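Local coordinates for protein transcriptional regulator, TetR family (Agrobacterium tumefaciens, PDB 3C2B) that probably binds regulatory DNA through an N-terminal helix-turn-helix domain and controls transcription, at residues 16-21 / 67-72; 153-158 / 211-216. All coordinates share one frame; numbering follows the deposited sequence.

In the fold
Contact 1 (16-21 / 67-72) lies at the DNA-binding end of this all-helical chain, where it pairs helix 15-31 with helix 59-71 around the predicted helix-turn-helix. Contact 2 (153-158 / 211-216) lies toward the far end of the C-terminal part, tying the loop after helix 137-152 to the last modelled helix. The two follow one another along the sequence and sit on opposite sides of the chain's centre, their own centres 43 Å apart and their nearest atoms about 26 Å apart. The first rests on an aromatic ring, the second on a single hydrogen bond, and in both the second chain of the assembly touches neither segment.

Contact 1 of 2, residues 16-21 / 67-72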
loop_
_atom_site.group_PDB
_atom_site.type_symbol
_atom_site.label_atom_id
_atom_site.label_comp_id
_atom_site.label_asym_id
_atom_site.label_seq_id
_atom_site.Cartn_x
_atom_site.Cartn_y
_atom_site.Cartn_z
ATOM N N ARG A 16 -23.928 -9.017 24.025
ATOM C CA ARG A 16 -24.190 -7.587 23.928
ATOM C C ARG A 16 -22.973 -6.799 23.406
ATOM O O ARG A 16 -23.123 -5.873 22.579
ATOM C CB ARG A 16 -24.653 -7.053 25.289
ATOM C CG ARG A 16 -24.909 -5.551 25.365
ATOM C CD ARG A 16 -25.918 -5.065 24.326
ATOM N NE ARG A 16 -26.404 -3.722 24.640
ATOM C CZ ARG A 16 -26.784 -2.819 23.739
ATOM N NH1 ARG A 16 -26.727 -3.092 22.440
ATOM N NH2 ARG A 16 -27.207 -1.628 24.142
ATOM N N GLN A 17 -21.785 -7.145 23.906
ATOM C CA GLN A 17 -20.549 -6.467 23.518
ATOM C C GLN A 17 -20.253 -6.643 22.017
ATOM O O GLN A 17 -19.792 -5.703 21.357
ATOM C CB GLN A 17 -19.375 -6.949 24.369
ATOM C CG GLN A 17 -19.369 -6.423 25.801
ATOM C CD GLN A 17 -18.289 -7.081 26.646
ATOM O OE1 GLN A 17 -17.090 -6.829 26.470
ATOM N NE2 GLN A 17 -18.713 -7.930 27.577
ATOM N N ASN A 18 -20.551 -7.838 21.496
ATOM C CA ASN A 18 -20.450 -8.138 20.066
ATOM C C ASN A 18 -21.445 -7.346 19.187
ATOM O O ASN A 18 -21.023 -6.674 18.233
ATOM C CB ASN A 18 -20.543 -9.646 19.822
ATOM C CG ASN A 18 -19.390 -10.415 20.464
ATOM O OD1 ASN A 18 -18.366 -9.834 20.836
ATOM N ND2 ASN A 18 -19.555 -11.724 20.598
ATOM N N ALA A 19 -22.739 -7.396 19.510
ATOM C CA ALA A 19 -23.741 -6.619 18.780
ATOM C C ALA A 19 -23.331 -5.145 18.652
ATOM O O ALA A 19 -23.506 -4.538 17.586
ATOM C CB ALA A 19 -25.088 -6.733 19.445
ATOM N N VAL A 20 -22.780 -4.589 19.736
ATOM C CA VAL A 20 -22.327 -3.193 19.795
ATOM C C VAL A 20 -21.130 -2.925 18.851
ATOM O O VAL A 20 -21.108 -1.954 18.080
ATOM C CB VAL A 20 -21.983 -2.779 21.270
ATOM C CG1 VAL A 20 -21.086 -1.528 21.325
ATOM C CG2 VAL A 20 -23.270 -2.574 22.113
ATOM N N LEU A 21 -20.138 -3.805 18.928
ATOM C CA LEU A 21 -18.976 -3.742 18.082
ATOM C C LEU A 21 -19.340 -3.871 16.595
ATOM O O LEU A 21 -18.696 -3.233 15.746
ATOM C CB LEU A 21 -17.941 -4.783 18.534
ATOM C CG LEU A 21 -17.228 -4.455 19.860
ATOM C CD1 LEU A 21 -16.417 -5.630 20.378
ATOM C CD2 LEU A 21 -16.372 -3.164 19.794
ATOM N N ILE A 67 -10.844 -3.779 16.438
ATOM C CA ILE A 67 -9.788 -4.485 15.693
ATOM C C ILE A 67 -9.675 -5.972 16.117
ATOM O O ILE A 67 -9.602 -6.847 15.250
ATOM C CB ILE A 67 -8.411 -3.771 15.811
ATOM C CG1 ILE A 67 -8.464 -2.403 15.115
ATOM C CG2 ILE A 67 -7.270 -4.648 15.244
ATOM C CD1 ILE A 67 -7.189 -1.551 15.213
ATOM N N THR A 68 -9.670 -6.261 17.427
ATOM C CA THR A 68 -9.522 -7.655 17.879
ATOM C C THR A 68 -10.825 -8.466 17.794
ATOM O O THR A 68 -10.773 -9.695 17.725
ATOM C CB THR A 68 -8.880 -7.775 19.274
ATOM O OG1 THR A 68 -9.796 -7.319 20.274
ATOM C CG2 THR A 68 -7.590 -6.964 19.342
ATOM N N PHE A 69 -11.974 -7.788 17.816
ATOM C CA PHE A 69 -13.286 -8.416 17.555
ATOM C C PHE A 69 -13.346 -8.867 16.096
ATOM O O PHE A 69 -13.784 -9.975 15.812
ATOM C CB PHE A 69 -14.429 -7.419 17.861
ATOM C CG PHE A 69 -15.807 -7.857 17.391
ATOM C CD1 PHE A 69 -16.508 -8.871 18.053
ATOM C CD2 PHE A 69 -16.427 -7.220 16.309
ATOM C CE1 PHE A 69 -17.794 -9.265 17.623
ATOM C CE2 PHE A 69 -17.721 -7.610 15.881
ATOM C CZ PHE A 69 -18.402 -8.626 16.541
ATOM N N GLN A 70 -12.894 -8.008 15.176
ATOM C CA GLN A 70 -12.922 -8.366 13.767
ATOM C C GLN A 70 -11.930 -9.490 13.446
ATOM O O GLN A 70 -12.305 -10.501 12.839
ATOM C CB GLN A 70 -12.689 -7.152 12.883
ATOM C CG GLN A 70 -12.595 -7.479 11.397
ATOM C CD GLN A 70 -13.932 -7.875 10.753
ATOM O OE1 GLN A 70 -14.980 -7.917 11.402
ATOM N NE2 GLN A 70 -13.885 -8.158 9.452
ATOM N N GLN A 71 -10.680 -9.298 13.873
ATOM C CA GLN A 71 -9.608 -10.296 13.747
ATOM C C GLN A 71 -10.083 -11.695 14.175
ATOM O O GLN A 71 -9.541 -12.691 13.702
ATOM C CB GLN A 71 -8.322 -9.853 14.509
ATOM C CG GLN A 71 -7.516 -8.715 13.779
ATOM C CD GLN A 71 -6.230 -8.200 14.489
ATOM O OE1 GLN A 71 -5.907 -8.577 15.606
ATOM N NE2 GLN A 71 -5.529 -7.304 13.831
ATOM N N SER A 72 -11.113 -11.754 15.033
ATOM C CA SER A 72 -11.721 -13.013 15.525
ATOM C C SER A 72 -12.627 -13.739 14.532
ATOM O O SER A 72 -12.815 -14.951 14.638
ATOM C CB SER A 72 -12.565 -12.759 16.789
ATOM O OG SER A 72 -11.755 -12.463 17.903
#
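Behind Phe-69, the residue that Asn-18 and Leu-21 both touch from the facing helix, Ser-72 OG donates to Thr-68 O at 2.9 Å. The donor lies in the carbonyl plane, with a C=O...donor angle of 157°, and the bond links the side chain of Ser-72 back to a carbonyl four residues earlier. Across the contact itself the Phe-69 ring does the work. Its CG stands anti to the backbone N (chi1 169°), which sends the ring out toward helix 15-31. Leu-21 CB lies over one face as a CH-pi partner, 3.9 Å from the ring centroid but shifted toward the rim, and comes within 3.6 Å of Phe-69 CD2. The leucine's CD1 branch runs back along the ring stem and meets Phe-69 CB at 3.7 Å, because the two side chains pass each other in opposite directions.

In the TetR family, the helix equivalent to 59-71 connects the DNA-binding domain to the C-terminal domain, and Phe-69 joins it here to the first helix of the former. Asp-22 and Leu-25 extend its contacts along helix 15-31, while Phe-56 of the predicted helix-turn-helix packs against Leu-21. On other sides of the connecting helix, Gln-71 NE2 bonds to Leu-130 O and Gln-70 touches helix 107-120.

Asn-18 approaches the far part of the ring. Its OD1 sits 3.3 Å from Phe-69 CE1, with amide and ring planes inclined by 35°, and its backbone O lies 3.7 Å from Phe-69 CZ.

Contact 2 of 2, residues 153-158 / 211-216; sequences SGYLRF and HSELGG
Tyr-155 OH donates a hydrogen bond to Glu-213 OE1 at 2.9 Å, reaching the carboxylate on its syn side but 29° out of its plane. OE1 arrives at the edge of the phenol ring, 3.3 Å from Tyr-155 CE1, and the ring and carboxylate planes stand nearly perpendicular, at 82°. The other oxygen, OE2, is also near, 3.2 Å from Tyr-155 OH, yet its hydrogen bond is with the backbone N of Ala-86, where helix 86-104 begins. Glu-213 extends its chain fully to reach from helix 208-214 to the phenol, and its two oxygens thereby link that helix both to the loop and to the start of another helix.

The loop belongs to the helical C-terminal domain. Helix 137-152 ends in a Schellman motif at Gly-154, which has positive phi, and Tyr-155 comes next in the chain. This turn also brings Ser-153 O over the centre of the Tyr-155 ring, 3.7 Å above its plane. Lys-209, one turn before Glu-213, bonds to Ser-153 O and makes a cation-pi contact with the tyrosine. Farther out, Thr-207 OG1 hydrogen-bonds to Gly-154 O, and a backbone hydrogen bond joins Thr-207 with Tyr-155.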
loop_
_atom_site.group_PDB
_atom_site.type_symbol
_atom_site.label_atom_id
_atom_site.label_comp_id
_atom_site.label_asym_id
_atom_site.label_seq_id
_atom_site.Cartn_x
_atom_site.Cartn_y
_atom_site.Cartn_z
ATOM N N SER A 153 9.226 -29.900 -1.889
ATOM C CA SER A 153 8.840 -30.792 -2.939
ATOM C C SER A 153 9.743 -30.629 -4.125
ATOM O O SER A 153 9.527 -31.254 -5.152
ATOM C CB SER A 153 7.382 -30.574 -3.317
ATOM O OG SER A 153 6.529 -30.886 -2.222
ATOM N N GLY A 154 10.772 -29.795 -3.968
ATOM C CA GLY A 154 11.764 -29.560 -4.998
ATOM C C GLY A 154 11.338 -28.578 -6.072
ATOM O O GLY A 154 12.032 -28.448 -7.102
ATOM N N TYR A 155 10.212 -27.886 -5.861
ATOM C CA TYR A 155 9.657 -26.990 -6.916
ATOM C C TYR A 155 10.062 -25.508 -6.813
ATOM O O TYR A 155 9.958 -24.784 -7.786
ATOM C CB TYR A 155 8.126 -27.095 -6.991
ATOM C CG TYR A 155 7.604 -28.481 -7.295
ATOM C CD1 TYR A 155 7.988 -29.171 -8.464
ATOM C CD2 TYR A 155 6.707 -29.105 -6.414
ATOM C CE1 TYR A 155 7.499 -30.445 -8.730
ATOM C CE2 TYR A 155 6.212 -30.368 -6.682
ATOM C CZ TYR A 155 6.614 -31.036 -7.827
ATOM O OH TYR A 155 6.098 -32.289 -8.053
ATOM N N LEU A 156 10.519 -25.083 -5.639
ATOM C CA LEU A 156 10.933 -23.690 -5.380
ATOM C C LEU A 156 12.327 -23.631 -4.788
ATOM O O LEU A 156 12.676 -24.428 -3.918
ATOM C CB LEU A 156 9.989 -22.998 -4.386
ATOM C CG LEU A 156 8.527 -22.885 -4.770
ATOM C CD1 LEU A 156 7.823 -22.197 -3.609
ATOM C CD2 LEU A 156 8.409 -22.086 -6.077
ATOM N N ARG A 157 13.099 -22.660 -5.249
ATOM C CA ARG A 157 14.421 -22.442 -4.732
ATOM C C ARG A 157 14.523 -20.977 -4.319
ATOM O O ARG A 157 14.093 -20.101 -5.059
ATOM C CB ARG A 157 15.462 -22.821 -5.813
ATOM C CG ARG A 157 16.759 -22.057 -5.753
ATOM C CD ARG A 157 17.685 -22.246 -7.000
ATOM N NE ARG A 157 17.127 -21.854 -8.315
ATOM C CZ ARG A 157 16.607 -20.659 -8.644
ATOM N NH1 ARG A 157 16.486 -19.664 -7.756
ATOM N NH2 ARG A 157 16.172 -20.466 -9.890
ATOM N N PHE A 158 15.068 -20.709 -3.136
ATOM C CA PHE A 158 15.311 -19.323 -2.696
ATOM C C PHE A 158 16.335 -19.314 -1.568
ATOM O O PHE A 158 16.431 -20.274 -0.814
ATOM C CB PHE A 158 14.011 -18.605 -2.237
ATOM C CG PHE A 158 13.093 -19.479 -1.397
ATOM C CD1 PHE A 158 12.008 -20.100 -1.977
ATOM C CD2 PHE A 158 13.367 -19.727 -0.063
ATOM C CE1 PHE A 158 11.188 -20.944 -1.240
ATOM C CE2 PHE A 158 12.556 -20.561 0.693
ATOM C CZ PHE A 158 11.459 -21.177 0.105
ATOM N N HIS A 211 8.879 -26.349 -13.645
ATOM C CA HIS A 211 8.587 -25.911 -15.010
ATOM C C HIS A 211 8.419 -27.089 -15.982
ATOM O O HIS A 211 7.482 -27.110 -16.797
ATOM C CB HIS A 211 9.648 -24.925 -15.508
ATOM C CG HIS A 211 9.676 -23.624 -14.742
ATOM N ND1 HIS A 211 8.552 -22.847 -14.541
ATOM C CD2 HIS A 211 10.697 -22.966 -14.143
ATOM C CE1 HIS A 211 8.875 -21.784 -13.825
ATOM N NE2 HIS A 211 10.171 -21.830 -13.575
ATOM N N SER A 212 9.309 -28.075 -15.897
ATOM C CA SER A 212 9.199 -29.212 -16.804
ATOM C C SER A 212 8.026 -30.140 -16.415
ATOM O O SER A 212 7.463 -30.817 -17.267
ATOM C CB SER A 212 10.529 -29.949 -16.951
ATOM O OG SER A 212 10.910 -30.556 -15.737
ATOM N N GLU A 213 7.632 -30.129 -15.141
ATOM C CA GLU A 213 6.446 -30.876 -14.713
ATOM C C GLU A 213 5.133 -30.172 -15.070
ATOM O O GLU A 213 4.194 -30.824 -15.500
ATOM C CB GLU A 213 6.488 -31.198 -13.219
ATOM C CG GLU A 213 5.240 -31.931 -12.728
ATOM C CD GLU A 213 5.389 -32.482 -11.336
ATOM O OE1 GLU A 213 6.554 -32.724 -10.934
ATOM O OE2 GLU A 213 4.344 -32.675 -10.664
ATOM N N LEU A 214 5.057 -28.855 -14.861
ATOM C CA LEU A 214 3.910 -28.060 -15.317
ATOM C C LEU A 214 3.803 -28.079 -16.833
ATOM O O LEU A 214 2.728 -27.834 -17.374
ATOM C CB LEU A 214 3.993 -26.613 -14.836
ATOM C CG LEU A 214 3.817 -26.432 -13.326
ATOM C CD1 LEU A 214 3.951 -24.983 -12.940
ATOM C CD2 LEU A 214 2.487 -26.980 -12.858
ATOM N N GLY A 215 4.920 -28.366 -17.501
ATOM C CA GLY A 215 4.948 -28.490 -18.958
ATOM C C GLY A 215 4.629 -29.875 -19.494
ATOM O O GLY A 215 4.874 -30.142 -20.669
ATOM N N GLY A 216 4.089 -30.758 -18.646
ATOM C CA GLY A 216 3.677 -32.110 -19.049
ATOM C C GLY A 216 4.703 -32.903 -19.840
ATOM O O GLY A 216 5.856 -33.040 -19.427
#